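PDB 6SSH: GTPase activator-like protein from Chaetomium thermophilum, which probably stimulates GTP hydrolysis by a small GTPase, and is represented here by its TSC2-type Rap/ran-GAP domain alone. Local coordinates for residues A[21-30]-A[76-84]; A[100-108]-A[191-202]. All blocks are in the same frame, centred on the assembly; numbering follows the deposited sequence. Where two conformers were deposited one is given.

Contact 1: A[21-30]-A[76-84]. With EDO (1,2-ethanediol), chain E; EDO (1,2-ethanediol), chain B.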
loop_
_atom_site.group_PDB
_atom_site.type_symbol
_atom_site.label_atom_id
_atom_site.label_comp_id
_atom_site.label_asym_id
_atom_site.label_seq_id
_atom_site.Cartn_x
_atom_site.Cartn_y
_atom_site.Cartn_z
ATOM N N LEU A 21 11.395 -3.847 1.542
ATOM C CA LEU A 21 10.512 -4.785 2.232
ATOM C C LEU A 21 10.988 -4.971 3.659
ATOM O O LEU A 21 10.153 -5.266 4.517
ATOM C CB LEU A 21 10.496 -6.116 1.486
ATOM C CG LEU A 21 9.798 -6.112 0.106
ATOM C CD1 LEU A 21 9.966 -7.485 -0.562
ATOM C CD2 LEU A 21 8.330 -5.741 0.204
ATOM N N ALA A 22 12.249 -4.834 3.929
ATOM C CA ALA A 22 12.769 -5.021 5.283
ATOM C C ALA A 22 12.240 -3.973 6.269
ATOM O O ALA A 22 12.329 -4.169 7.480
ATOM C CB ALA A 22 14.273 -5.039 5.282
ATOM N N ASN A 23 11.763 -2.823 5.796
ATOM C CA ASN A 23 11.330 -1.780 6.701
ATOM C C ASN A 23 10.228 -2.266 7.628
ATOM O O ASN A 23 9.341 -2.999 7.209
ATOM C CB ASN A 23 10.803 -0.560 5.927
ATOM C CG ASN A 23 11.847 0.079 5.055
ATOM O OD1 ASN A 23 13.034 0.048 5.334
ATOM N ND2 ASN A 23 11.407 0.751 4.007
ATOM N N THR A 24 10.320 -1.833 8.902
ATOM C CA THR A 24 9.313 -2.188 9.889
ATOM C C THR A 24 8.609 -1.002 10.520
ATOM O O THR A 24 7.862 -1.147 11.471
ATOM C CB THR A 24 9.836 -3.012 11.006
ATOM O OG1 THR A 24 10.883 -2.287 11.570
ATOM C CG2 THR A 24 10.311 -4.415 10.475
ATOM N N MET A 25 8.801 0.171 9.937
ATOM C CA MET A 25 8.045 1.361 10.327
ATOM C C MET A 25 8.272 2.390 9.248
ATOM O O MET A 25 9.164 2.291 8.416
ATOM C CB MET A 25 8.527 1.824 11.672
ATOM C CG MET A 25 9.873 2.325 11.605
ATOM S SD MET A 25 10.475 2.977 13.207
ATOM C CE MET A 25 9.008 3.812 13.835
ATOM N N GLY A 26 7.412 3.392 9.265
ATOM C CA GLY A 26 7.486 4.533 8.383
ATOM C C GLY A 26 7.517 5.848 9.159
ATOM O O GLY A 26 7.781 5.899 10.364
ATOM N N SER A 27 7.205 6.944 8.481
ATOM C CA SER A 27 7.194 8.263 9.102
ATOM C C SER A 27 5.905 8.480 9.875
ATOM O O SER A 27 4.931 7.781 9.681
ATOM C CB SER A 27 7.258 9.331 8.010
ATOM O OG SER A 27 6.019 9.239 7.277
ATOM N N PRO A 28 5.889 9.516 10.726
ATOM C CA PRO A 28 4.657 9.785 11.477
ATOM C C PRO A 28 3.473 10.046 10.548
ATOM O O PRO A 28 2.370 9.547 10.837
ATOM C CB PRO A 28 5.022 11.026 12.285
ATOM C CG PRO A 28 6.538 10.813 12.566
ATOM C CD PRO A 28 7.043 10.278 11.246
ATOM N N ASP A 29 3.656 10.786 9.464
ATOM C CA ASP A 29 2.520 11.043 8.565
ATOM C C ASP A 29 2.050 9.763 7.888
ATOM O O ASP A 29 0.835 9.551 7.700
ATOM C CB ASP A 29 2.893 12.076 7.495
ATOM C CG ASP A 29 2.958 13.488 8.010
ATOM O OD1 ASP A 29 2.378 13.804 9.074
ATOM O OD2 ASP A 29 3.605 14.276 7.300
ATOM N N TYR A 30 2.980 8.882 7.542
ATOM C CA TYR A 30 2.616 7.587 6.993
ATOM C C TYR A 30 1.778 6.759 7.956
ATOM O O TYR A 30 0.744 6.178 7.599
ATOM C CB TYR A 30 3.902 6.821 6.612
ATOM C CG TYR A 30 3.712 5.330 6.418
ATOM C CD1 TYR A 30 3.190 4.782 5.268
ATOM C CD2 TYR A 30 4.086 4.452 7.423
ATOM C CE1 TYR A 30 3.060 3.420 5.106
ATOM C CE2 TYR A 30 3.971 3.110 7.263
ATOM C CZ TYR A 30 3.471 2.571 6.127
ATOM O OH TYR A 30 3.338 1.214 5.953
ATOM N N PHE A 76 -5.621 -4.697 3.786
ATOM C CA PHE A 76 -4.336 -4.138 3.336
ATOM C C PHE A 76 -3.204 -5.068 3.764
ATOM O O PHE A 76 -3.242 -5.697 4.847
ATOM C CB PHE A 76 -4.139 -2.727 3.885
ATOM C CG PHE A 76 -5.149 -1.746 3.307
ATOM C CD1 PHE A 76 -6.277 -1.419 4.035
ATOM C CD2 PHE A 76 -5.011 -1.270 1.999
ATOM C CE1 PHE A 76 -7.238 -0.545 3.496
ATOM C CE2 PHE A 76 -5.954 -0.398 1.477
ATOM C CZ PHE A 76 -7.065 -0.069 2.237
ATOM N N HIS A 77 -2.222 -5.171 2.879
ATOM C CA HIS A 77 -1.008 -5.956 3.131
ATOM C C HIS A 77 0.098 -4.965 3.346
ATOM O O HIS A 77 0.682 -4.460 2.383
ATOM C CB HIS A 77 -0.661 -6.878 1.990
ATOM C CG HIS A 77 -1.658 -7.942 1.719
ATOM N ND1 HIS A 77 -1.794 -8.507 0.468
ATOM C CD2 HIS A 77 -2.455 -8.661 2.557
ATOM C CE1 HIS A 77 -2.661 -9.510 0.541
ATOM N NE2 HIS A 77 -3.075 -9.629 1.809
ATOM N N VAL A 78 0.351 -4.599 4.585
ATOM C CA VAL A 78 1.191 -3.452 4.943
ATOM C C VAL A 78 2.588 -4.005 5.294
ATOM O O VAL A 78 2.754 -4.627 6.334
ATOM C CB VAL A 78 0.633 -2.665 6.102
ATOM C CG1 VAL A 78 1.481 -1.438 6.356
ATOM C CG2 VAL A 78 -0.857 -2.267 5.804
ATOM N N THR A 79 3.564 -3.793 4.450
ATOM C CA THR A 79 4.864 -4.460 4.647
ATOM C C THR A 79 5.488 -4.026 5.954
ATOM O O THR A 79 6.130 -4.851 6.587
ATOM C CB THR A 79 5.766 -4.312 3.429
ATOM O OG1 THR A 79 5.957 -2.923 3.137
ATOM C CG2 THR A 79 5.167 -5.030 2.232
ATOM N N THR A 80 5.306 -2.800 6.430
ATOM C CA THR A 80 5.876 -2.361 7.687
ATOM C C THR A 80 5.176 -3.051 8.900
ATOM O O THR A 80 5.738 -3.032 9.996
ATOM C CB THR A 80 5.855 -0.865 7.894
ATOM O OG1 THR A 80 4.490 -0.388 7.760
ATOM C CG2 THR A 80 6.752 -0.124 6.874
ATOM N N GLN A 81 3.976 -3.621 8.704
ATOM C CA GLN A 81 3.296 -4.405 9.780
ATOM C C GLN A 81 3.858 -5.813 9.906
ATOM O O GLN A 81 3.510 -6.542 10.846
ATOM C CB GLN A 81 1.776 -4.464 9.524
ATOM C CG GLN A 81 1.052 -3.150 9.716
ATOM C CD GLN A 81 1.044 -2.609 11.128
ATOM O OE1 GLN A 81 1.360 -1.488 11.377
ATOM N NE2 GLN A 81 0.683 -3.454 12.099
ATOM N N MET A 82 4.602 -6.257 8.905
ATOM C CA MET A 82 5.080 -7.635 8.810
ATOM C C MET A 82 6.463 -7.726 9.415
ATOM O O MET A 82 7.292 -6.857 9.187
ATOM C CB MET A 82 5.106 -8.090 7.358
ATOM C CG MET A 82 3.747 -7.994 6.656
ATOM S SD MET A 82 3.951 -8.292 4.902
ATOM C CE MET A 82 2.279 -7.873 4.287
ATOM N N PRO A 83 6.748 -8.798 10.178
ATOM C CA PRO A 83 8.070 -8.898 10.819
ATOM C C PRO A 83 9.179 -9.095 9.792
ATOM O O PRO A 83 9.006 -9.707 8.757
ATOM C CB PRO A 83 7.941 -10.138 11.727
ATOM C CG PRO A 83 6.765 -10.832 11.270
ATOM C CD PRO A 83 5.861 -9.949 10.492
ATOM N N THR A 84 10.329 -8.512 10.152
ATOM C CA THR A 84 11.555 -8.713 9.389
ATOM C C THR A 84 12.518 -9.538 10.212
ATOM O O THR A 84 12.790 -9.207 11.382
ATOM C CB THR A 84 12.188 -7.356 9.091
ATOM O OG1 THR A 84 11.301 -6.582 8.261
ATOM C CG2 THR A 84 13.503 -7.454 8.410
HETATM C C1 EDO E . 0.796 -0.161 14.787
HETATM O O1 EDO E . 0.691 0.092 13.358
HETATM C C2 EDO E . 0.201 -1.470 15.350
HETATM O O2 EDO E . 0.802 -2.663 14.819
HETATM C C1 EDO B . 3.713 -6.452 14.368
HETATM O O1 EDO B . 3.363 -7.732 14.960
HETATM C C2 EDO B . 2.469 -5.665 13.978
HETATM O O2 EDO B . 1.726 -6.318 12.968
HETATM O O HOH W 1 4.585 -0.677 4.416
#
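The phenol of Tyr-30 and the hydroxyl of Thr-80 meet from opposite directions, Tyr-30 OH lying 2.7 Å from Thr-80 OG1 in a hydrogen bond that either could donate; OG1 sits at the ring edge, in its plane. Val-78 CG1 lies obliquely to the ring, 3.3 Å from Tyr-30 OH. A water also binds Tyr-30 OH and Thr-79 OG1 and accepts from Thr-80 N, 3.0 Å from its oxygen, tying the helix 28-37 side to the turn after strand 73-78. Thr-80 keeps OG1 between its own N and carbonyl carbon (chi1 56°), which leaves CG2 anti to the carbonyl carbon, against the backbone of Met-25 and near Asn-23 CB. Thr-80 CA adds a CA-H...O contact to Asn-23 O.

At the other end Thr-84 OG1 donates to Ala-22 O over 2.7 Å, from above the carbonyl plane (47° out of it), while Thr-84 CG2 rests on Ala-22 CB and Thr-24 CG2 comes to 3.3 Å from Thr-84 OG1. Lys-95 NZ binds Leu-21 O, Met-82 O and Thr-84 OG1, fastening this end to helix 93-99. Farther in, Leu-21 CD2 touches Thr-79 CG2 at 3.8 Å.

In the second shell Ser-27 OG, at the N-cap, accepts from Tyr-30 N and so fixes the backbone from which the phenol projects; backbone bonds of Gln-81 to Val-78 and Met-82 to Thr-79 shape the 3-10 turn. Hydroxyls, carbonyls and one water thus join the two segments, with the phenol oxygen gripped by both a side chain and that water, which should limit movement of the ring.

Contact 2: A[100-108]-A[191-202]; sequences GNDFVNIVW and ALNASVFSLVWA
Ala-191 opens the contact on helix 183-201: its CB lies 4.4 Å from Ile-106 CD1, with Val-104 CG1 also near. One turn on, Ala-194 CB meets both branches of Val-104, most closely CG2 at 3.7 Å. Val-104 holds CG1 anti to its backbone N (chi1 -178°), and this spreads the two methyls along the helix, CG1 towards Ala-191 and CG2 towards the next turn. The peptide after Ala-194 is part of that surface, with Ser-195 N 3.6 Å from Val-104 CG2. In the conformer given, Ser-195 OG is hydrogen-bonded to His-3 on the neighbouring strand 2-10.

Ser-198 follows, packed against Phe-103: its CB is 3.5 Å from Phe-103 CB and also touches CD2 of the ring. The Ser-198 hydroxyl bends back into its own helix, OG donating to Ala-194 O over 2.8 Å. Since Ser-198 N binds the same oxygen from the opposite face of the carbonyl plane, Ala-194 O is gripped twice and the serine can lie against apolar neighbours with its hydroxyl satisfied. Leu-199 then crosses Phe-103 at about a right angle, bringing CD2 to the ring edge, 4.0 Å from CE2. Ala-202 ends the series, its CB 3.8 Å from Phe-103 CZ; Tyr-126 stacks on the Phe-103 ring as well.

The axes of strand 104-108 and helix 191-201 approach to 8.8 Å at their closest, with 152° between their N-to-C directions. This is helix-on-sheet packing of an alpha/beta domain: the last helix of this chain, within the Rap/ran-GAP domain, runs roughly antiparallel along strand 104-109 of the mixed sheet, with small helix residues and Leu-199 against Val-104, Ile-106 and the Phe-103 ring.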
loop_
_atom_site.group_PDB
_atom_site.type_symbol
_atom_site.label_atom_id
_atom_site.label_comp_id
_atom_site.label_asym_id
_atom_site.label_seq_id
_atom_site.Cartn_x
_atom_site.Cartn_y
_atom_site.Cartn_z
ATOM N N GLY A 100 3.555 -9.136 -4.158
ATOM C CA GLY A 100 3.804 -9.630 -5.506
ATOM C C GLY A 100 2.618 -10.309 -6.119
ATOM O O GLY A 100 2.554 -10.466 -7.341
ATOM N N ASN A 101 1.624 -10.657 -5.299
ATOM C CA ASN A 101 0.392 -11.291 -5.771
ATOM C C ASN A 101 -0.807 -10.348 -5.692
ATOM O O ASN A 101 -1.919 -10.808 -5.897
ATOM C CB ASN A 101 0.157 -12.601 -5.016
ATOM C CG ASN A 101 1.051 -13.673 -5.545
ATOM O OD1 ASN A 101 0.948 -14.112 -6.695
ATOM N ND2 ASN A 101 2.022 -14.059 -4.718
ATOM N N ASP A 102 -0.552 -9.078 -5.368
ATOM C CA ASP A 102 -1.615 -8.060 -5.312
ATOM C C ASP A 102 -1.580 -7.264 -6.581
ATOM O O ASP A 102 -0.563 -6.693 -6.972
ATOM C CB ASP A 102 -1.373 -7.165 -4.139
ATOM C CG ASP A 102 -1.601 -7.847 -2.779
ATOM O OD1 ASP A 102 -2.291 -8.872 -2.739
ATOM O OD2 ASP A 102 -1.112 -7.271 -1.775
ATOM N N PHE A 103 -2.732 -7.165 -7.231
ATOM C CA PHE A 103 -2.820 -6.401 -8.476
ATOM C C PHE A 103 -2.487 -4.931 -8.206
ATOM O O PHE A 103 -1.911 -4.256 -9.065
ATOM C CB PHE A 103 -4.216 -6.549 -9.099
ATOM C CG PHE A 103 -4.548 -7.947 -9.603
ATOM C CD1 PHE A 103 -3.589 -8.765 -10.176
ATOM C CD2 PHE A 103 -5.869 -8.414 -9.509
ATOM C CE1 PHE A 103 -3.950 -10.063 -10.661
ATOM C CE2 PHE A 103 -6.245 -9.656 -10.023
ATOM C CZ PHE A 103 -5.274 -10.493 -10.563
ATOM N N VAL A 104 -2.946 -4.405 -7.094
ATOM C CA VAL A 104 -2.845 -3.001 -6.719
ATOM C C VAL A 104 -2.002 -2.865 -5.463
ATOM O O VAL A 104 -2.245 -3.579 -4.485
ATOM C CB VAL A 104 -4.252 -2.423 -6.447
ATOM C CG1 VAL A 104 -4.158 -0.969 -6.107
ATOM C CG2 VAL A 104 -5.153 -2.670 -7.676
ATOM N N ASN A 105 -1.043 -1.923 -5.487
ATOM C CA ASN A 105 -0.206 -1.581 -4.350
ATOM C C ASN A 105 -0.118 -0.091 -4.179
ATOM O O ASN A 105 0.079 0.614 -5.170
ATOM C CB ASN A 105 1.229 -2.191 -4.505
ATOM C CG ASN A 105 1.249 -3.672 -4.307
ATOM O OD1 ASN A 105 1.157 -4.139 -3.184
ATOM N ND2 ASN A 105 1.334 -4.401 -5.343
ATOM N N ILE A 106 -0.248 0.348 -2.975
ATOM C CA ILE A 106 -0.042 1.728 -2.543
ATOM C C ILE A 106 1.391 1.872 -2.127
ATOM O O ILE A 106 1.892 1.019 -1.315
ATOM C CB ILE A 106 -0.989 2.082 -1.402
ATOM C CG1 ILE A 106 -2.430 1.955 -1.869
ATOM C CG2 ILE A 106 -0.678 3.467 -0.822
ATOM C CD1 ILE A 106 -3.434 1.878 -0.734
ATOM N N VAL A 107 2.118 2.876 -2.600
ATOM C CA VAL A 107 3.504 3.100 -2.287
ATOM C C VAL A 107 3.676 4.444 -1.617
ATOM O O VAL A 107 3.259 5.472 -2.209
ATOM C CB VAL A 107 4.352 3.072 -3.573
ATOM C CG1 VAL A 107 5.826 3.361 -3.291
ATOM C CG2 VAL A 107 4.244 1.719 -4.255
ATOM N N TRP A 108 4.167 4.512 -0.411
ATOM C CA TRP A 108 4.489 5.769 0.261
ATOM C C TRP A 108 5.956 6.033 -0.019
ATOM O O TRP A 108 6.847 5.410 0.566
ATOM C CB TRP A 108 4.171 5.689 1.747
ATOM C CG TRP A 108 4.350 7.046 2.400
ATOM C CD1 TRP A 108 5.497 7.724 2.612
ATOM C CD2 TRP A 108 3.277 7.916 2.861
ATOM N NE1 TRP A 108 5.238 8.962 3.199
ATOM C CE2 TRP A 108 3.874 9.067 3.381
ATOM C CE3 TRP A 108 1.907 7.782 2.932
ATOM C CZ2 TRP A 108 3.120 10.127 3.927
ATOM C CZ3 TRP A 108 1.147 8.812 3.474
ATOM C CH2 TRP A 108 1.765 9.974 3.957
ATOM N N ALA A 191 -7.756 2.902 -4.938
ATOM C CA ALA A 191 -7.365 1.491 -4.818
ATOM C C ALA A 191 -8.545 0.598 -5.124
ATOM O O ALA A 191 -8.397 -0.453 -5.810
ATOM C CB ALA A 191 -6.831 1.230 -3.434
ATOM N N LEU A 192 -9.744 0.930 -4.647
ATOM C CA LEU A 192 -10.915 0.135 -4.949
ATOM C C LEU A 192 -11.191 0.111 -6.449
ATOM O O LEU A 192 -11.436 -0.927 -7.040
ATOM C CB LEU A 192 -12.122 0.667 -4.185
ATOM C CG LEU A 192 -13.379 -0.201 -4.269
ATOM C CD1 LEU A 192 -13.101 -1.657 -3.885
ATOM C CD2 LEU A 192 -14.428 0.425 -3.353
ATOM N N ASN A 193 -11.189 1.266 -7.102
ATOM C CA ASN A 193 -11.427 1.327 -8.512
ATOM C C ASN A 193 -10.348 0.537 -9.262
ATOM O O ASN A 193 -10.635 -0.225 -10.167
ATOM C CB ASN A 193 -11.462 2.793 -8.955
ATOM C CG ASN A 193 -12.736 3.525 -8.427
ATOM O OD1 ASN A 193 -13.698 2.889 -8.031
ATOM N ND2 ASN A 193 -12.696 4.825 -8.370
ATOM N N ALA A 194 -9.102 0.717 -8.881
ATOM C CA ALA A 194 -8.023 -0.035 -9.526
ATOM C C ALA A 194 -8.192 -1.538 -9.353
ATOM O O ALA A 194 -7.861 -2.305 -10.275
ATOM C CB ALA A 194 -6.684 0.399 -8.961
ATOM N N SER A 195 -8.673 -1.946 -8.197
ATOM C CA SER A 195 -8.838 -3.368 -7.964
ATOM C C SER A 195 -9.947 -3.934 -8.837
ATOM O O SER A 195 -9.825 -5.027 -9.424
ATOM C CB SER A 195 -9.150 -3.614 -6.494
ATOM O OG SER A 195 -9.215 -5.018 -6.264
ATOM N N VAL A 196 -11.068 -3.212 -8.946
ATOM C CA VAL A 196 -12.149 -3.635 -9.795
ATOM C C VAL A 196 -11.678 -3.757 -11.239
ATOM O O VAL A 196 -11.939 -4.753 -11.943
ATOM C CB VAL A 196 -13.379 -2.749 -9.610
ATOM C CG1 VAL A 196 -14.448 -3.094 -10.579
ATOM C CG2 VAL A 196 -13.899 -2.862 -8.170
ATOM N N PHE A 197 -10.928 -2.747 -11.720
ATOM C CA PHE A 197 -10.458 -2.838 -13.066
ATOM C C PHE A 197 -9.480 -4.007 -13.251
ATOM O O PHE A 197 -9.521 -4.648 -14.291
ATOM C CB PHE A 197 -9.744 -1.528 -13.470
ATOM C CG PHE A 197 -10.672 -0.373 -13.762
ATOM C CD1 PHE A 197 -11.744 -0.499 -14.573
ATOM C CD2 PHE A 197 -10.396 0.853 -13.195
ATOM C CE1 PHE A 197 -12.594 0.622 -14.861
ATOM C CE2 PHE A 197 -11.173 1.956 -13.485
ATOM C CZ PHE A 197 -12.258 1.829 -14.244
ATOM N N SER A 198 -8.642 -4.236 -12.247
ATOM C CA SER A 198 -7.656 -5.318 -12.302
ATOM C C SER A 198 -8.294 -6.675 -12.426
ATOM O O SER A 198 -7.796 -7.500 -13.161
ATOM C CB SER A 198 -6.785 -5.296 -11.080
ATOM O OG SER A 198 -5.902 -4.174 -11.079
ATOM N N LEU A 199 -9.439 -6.868 -11.783
ATOM C CA LEU A 199 -10.104 -8.151 -11.921
ATOM C C LEU A 199 -10.534 -8.429 -13.315
ATOM O O LEU A 199 -10.495 -9.552 -13.797
ATOM C CB LEU A 199 -11.267 -8.243 -10.944
ATOM C CG LEU A 199 -10.845 -8.315 -9.493
ATOM C CD1 LEU A 199 -12.058 -8.081 -8.593
ATOM C CD2 LEU A 199 -10.193 -9.652 -9.179
ATOM N N VAL A 200 -10.998 -7.407 -14.044
ATOM C CA VAL A 200 -11.326 -7.572 -15.448
ATOM C C VAL A 200 -10.077 -7.753 -16.286
ATOM O O VAL A 200 -10.012 -8.632 -17.165
ATOM C CB VAL A 200 -12.143 -6.360 -15.982
ATOM C CG1 VAL A 200 -12.310 -6.413 -17.509
ATOM C CG2 VAL A 200 -13.463 -6.319 -15.244
ATOM N N TRP A 201 -9.080 -6.937 -16.006
ATOM C CA TRP A 201 -7.873 -6.955 -16.817
ATOM C C TRP A 201 -7.135 -8.316 -16.684
ATOM O O TRP A 201 -6.496 -8.765 -17.650
ATOM C CB TRP A 201 -7.013 -5.736 -16.424
ATOM C CG TRP A 201 -6.198 -5.095 -17.531
ATOM C CD1 TRP A 201 -6.654 -4.355 -18.568
ATOM C CD2 TRP A 201 -4.761 -5.109 -17.652
ATOM N NE1 TRP A 201 -5.595 -3.931 -19.355
ATOM C CE2 TRP A 201 -4.427 -4.372 -18.801
ATOM C CE3 TRP A 201 -3.726 -5.673 -16.892
ATOM C CZ2 TRP A 201 -3.108 -4.204 -19.220
ATOM C CZ3 TRP A 201 -2.428 -5.506 -17.311
ATOM C CH2 TRP A 201 -2.126 -4.764 -18.459
ATOM N N ALA A 202 -7.280 -8.978 -15.568
ATOM C CA ALA A 202 -6.629 -10.291 -15.333
ATOM C C ALA A 202 -7.102 -11.310 -16.398
ATOM O O ALA A 202 -6.439 -12.341 -16.607
ATOM C CB ALA A 202 -6.891 -10.791 -13.939
#

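How the contacts relate
Both contacts reach the same mixed sheet but use different elements: contact 1 joins the start of helix 28-37 and the loop before it to the end of strand 73-78 and the turn after it, whereas contact 2 sets the C-terminal helix against strand 104-109. Their centres are 19 Å apart, on opposite sides of the chain's centre. Contact 2 is largely buried and apolar across its interface; contact 1, only partly buried, relies on hydroxyls, carbonyls and a water. They adjoin where His-77 ND1 and Asp-102 OD2, 2.7 Å apart, probably share a hydrogen bond. Packing joins them too: Phe-76 CE2 lies 4.1 Å from Ile-106 CD1, and Tyr-30 CD1 is 3.8 Å from Trp-108 CB.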